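Local coordinates for protein response regulator (Helicobacter pylori, PDB 2PLN) that probably binds promoter DNA as an orphan response regulator of the OmpR/PhoB type, here represented by its N-terminal receiver domain, at the interface of chains A and B. Coordinates in Å, arbitrary orientation; residue numbers count along the deposited sequence, not the author numbering. Chains: chain A/B, Response regulator.

The interface of chains A and B. Residues chain A 111, 118, 122, 125-126, 129-130; chain B 101, 105, 110-112, 126, 130.
This is the two-fold α4-β5-α5 face of a receiver domain, the surface through which OmpR/PhoB-type regulators typically dimerise. A:Arg126 makes many of the contacts, with salt bridges across to B:Glu101 and B:Asp111. It leaves its helix with CG anti to the backbone N (chi1 176°) and bends at chi3. A:Arg126 NH2 donates to B:Glu101 OE2 at 2.8 Å, above the carboxylate plane. A:Arg126 NH2 also meets the main-chain B:Tyr112 O on a lone pair at 2.9 Å. A:Arg126 NH1 meets B:Asp111 OD1 at 2.8 Å, from above the carboxylate plane, and also the syn lone pair of A:Asp111 OD2. NE binds a water that B:Glu101 OE2 shares. The guanidinium is thus held on all three nitrogens. B:Phe105 stands nearly upright to it (planes 87° apart), with CZ 3.7 Å from A:Arg126 CZ, over the centre of the group. The same ring lies against A:Arg126 CA by its face. B:Phe105 CD1 is 3.3 Å from A:Ala129 CB.

A:Arg130 bends at chi2 (-76°), and its NH2 and NH1 grip B:Asp110 O end-on, NH2 at 2.8 Å. Its NE and NH2 hold A:Asp111 OD2 side-on, from above the carboxylate plane. The guanidinium makes an offset stack on its twin near the two-fold axis, A:Arg130 CZ 3.6 Å from B:Arg130 CZ. The Asp111 carboxylates probably offset this crowding of positive charge. In the fold, helix 120-130 of chain A faces helix 98-106 and the start of strand 111-114 of chain B.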
# COMPACT_ATOMS: atom_id res chain seq x y z
N ASP A 111 -1.17 0.19 -5.36
CA ASP A 111 -1.69 0.90 -4.22
C ASP A 111 -2.83 1.80 -4.65
O ASP A 111 -3.02 2.09 -5.85
CB ASP A 111 -0.55 1.71 -3.57
CG ASP A 111 -0.69 1.82 -2.05
OD1 ASP A 111 -1.84 1.75 -1.52
OD2 ASP A 111 0.31 2.02 -1.33
N ARG A 118 -1.15 12.56 3.28
CA ARG A 118 -0.82 12.79 4.70
C ARG A 118 0.26 13.87 4.82
O ARG A 118 0.20 14.75 5.69
CB ARG A 118 -0.38 11.49 5.38
CG ARG A 118 -0.53 11.51 6.90
CD ARG A 118 -0.77 10.15 7.55
NE ARG A 118 -2.16 9.70 7.44
CZ ARG A 118 -2.59 8.80 6.56
NH1 ARG A 118 -1.74 8.23 5.72
NH2 ARG A 118 -3.88 8.44 6.52
N ALA A 122 5.53 11.35 3.95
CA ALA A 122 4.79 10.09 4.07
C ALA A 122 4.51 9.49 2.68
O ALA A 122 4.60 8.27 2.50
CB ALA A 122 3.49 10.31 4.83
N ALA A 125 7.86 8.12 1.41
CA ALA A 125 8.18 6.89 2.11
C ALA A 125 7.38 5.70 1.53
O ALA A 125 7.90 4.59 1.38
CB ALA A 125 7.88 7.06 3.61
N ARG A 126 6.12 5.94 1.20
CA ARG A 126 5.26 4.89 0.60
C ARG A 126 5.80 4.51 -0.79
O ARG A 126 5.90 3.34 -1.11
CB ARG A 126 3.83 5.39 0.46
CG ARG A 126 2.81 4.43 -0.25
CD ARG A 126 1.38 4.94 -0.19
NE ARG A 126 0.94 5.05 1.20
CZ ARG A 126 0.34 4.07 1.90
NH1 ARG A 126 0.06 2.91 1.29
NH2 ARG A 126 0.03 4.26 3.20
N ALA A 129 8.83 2.45 -0.44
CA ALA A 129 8.46 1.08 -0.07
C ALA A 129 7.93 0.29 -1.27
O ALA A 129 8.20 -0.89 -1.41
CB ALA A 129 7.41 1.08 1.06
N ARG A 130 7.16 0.96 -2.13
CA ARG A 130 6.59 0.28 -3.28
C ARG A 130 7.64 -0.09 -4.31
O ARG A 130 7.38 -0.92 -5.20
CB ARG A 130 5.53 1.14 -3.90
CG ARG A 130 4.30 1.25 -3.03
CD ARG A 130 3.37 0.01 -3.03
NE ARG A 130 2.53 0.19 -1.85
CZ ARG A 130 2.75 -0.39 -0.68
NH1 ARG A 130 3.70 -1.31 -0.55
NH2 ARG A 130 1.95 -0.09 0.36
N GLU B 101 3.70 7.05 9.92
CA GLU B 101 3.71 6.45 8.56
C GLU B 101 5.13 6.31 8.00
O GLU B 101 5.54 5.22 7.53
CB GLU B 101 2.82 7.25 7.63
CG GLU B 101 2.71 6.65 6.23
CD GLU B 101 1.50 7.10 5.47
OE1 GLU B 101 0.83 8.05 5.89
OE2 GLU B 101 1.20 6.50 4.44
N PHE B 105 7.11 2.59 7.36
CA PHE B 105 7.72 2.20 6.09
C PHE B 105 9.23 2.03 6.20
O PHE B 105 9.80 1.06 5.67
CB PHE B 105 7.35 3.19 5.01
CG PHE B 105 5.98 2.97 4.45
CD1 PHE B 105 5.64 1.73 3.82
CD2 PHE B 105 5.05 3.99 4.47
CE1 PHE B 105 4.35 1.52 3.28
CE2 PHE B 105 3.74 3.80 3.92
CZ PHE B 105 3.41 2.57 3.31
N ASP B 110 4.96 -3.19 4.97
CA ASP B 110 4.53 -3.25 3.59
C ASP B 110 3.38 -2.29 3.33
O ASP B 110 3.11 -1.92 2.18
CB ASP B 110 4.14 -4.69 3.25
CG ASP B 110 5.32 -5.61 3.30
OD1 ASP B 110 6.18 -5.48 2.40
OD2 ASP B 110 5.49 -6.44 4.21
N ASP B 111 2.69 -1.88 4.40
CA ASP B 111 1.67 -0.88 4.23
C ASP B 111 1.39 -0.20 5.56
O ASP B 111 1.77 -0.69 6.64
CB ASP B 111 0.40 -1.54 3.67
CG ASP B 111 -0.39 -0.62 2.73
OD1 ASP B 111 -0.30 0.64 2.87
OD2 ASP B 111 -1.14 -1.09 1.85
N TYR B 112 0.75 0.95 5.46
CA TYR B 112 0.30 1.73 6.60
C TYR B 112 -1.13 2.19 6.29
O TYR B 112 -1.38 2.86 5.27
CB TYR B 112 1.23 2.92 6.82
CG TYR B 112 0.90 3.76 8.04
CD1 TYR B 112 0.22 4.95 7.90
CD2 TYR B 112 1.29 3.36 9.34
CE1 TYR B 112 -0.08 5.76 9.04
CE2 TYR B 112 1.00 4.17 10.47
CZ TYR B 112 0.31 5.35 10.31
OH TYR B 112 -0.01 6.14 11.44
N ARG B 126 -7.09 -4.85 -0.58
CA ARG B 126 -5.71 -4.39 -0.32
C ARG B 126 -4.86 -5.57 0.19
O ARG B 126 -3.74 -5.75 -0.25
CB ARG B 126 -5.71 -3.28 0.73
CG ARG B 126 -4.31 -2.75 1.20
CD ARG B 126 -4.41 -1.54 2.11
NE ARG B 126 -5.07 -0.43 1.41
CZ ARG B 126 -4.42 0.50 0.69
NH1 ARG B 126 -3.09 0.48 0.62
NH2 ARG B 126 -5.13 1.45 0.03
N ARG B 130 -1.56 -7.23 -1.41
CA ARG B 130 -0.29 -7.33 -0.71
C ARG B 130 0.25 -8.74 -0.68
O ARG B 130 1.43 -8.95 -0.38
CB ARG B 130 -0.47 -6.81 0.70
CG ARG B 130 -0.67 -5.32 0.73
CD ARG B 130 0.61 -4.46 0.51
NE ARG B 130 0.10 -3.14 0.18
CZ ARG B 130 -0.03 -2.66 -1.05
NH1 ARG B 130 0.46 -3.34 -2.08
NH2 ARG B 130 -0.58 -1.45 -1.23
O HOH W 1 1.44 7.65 2.19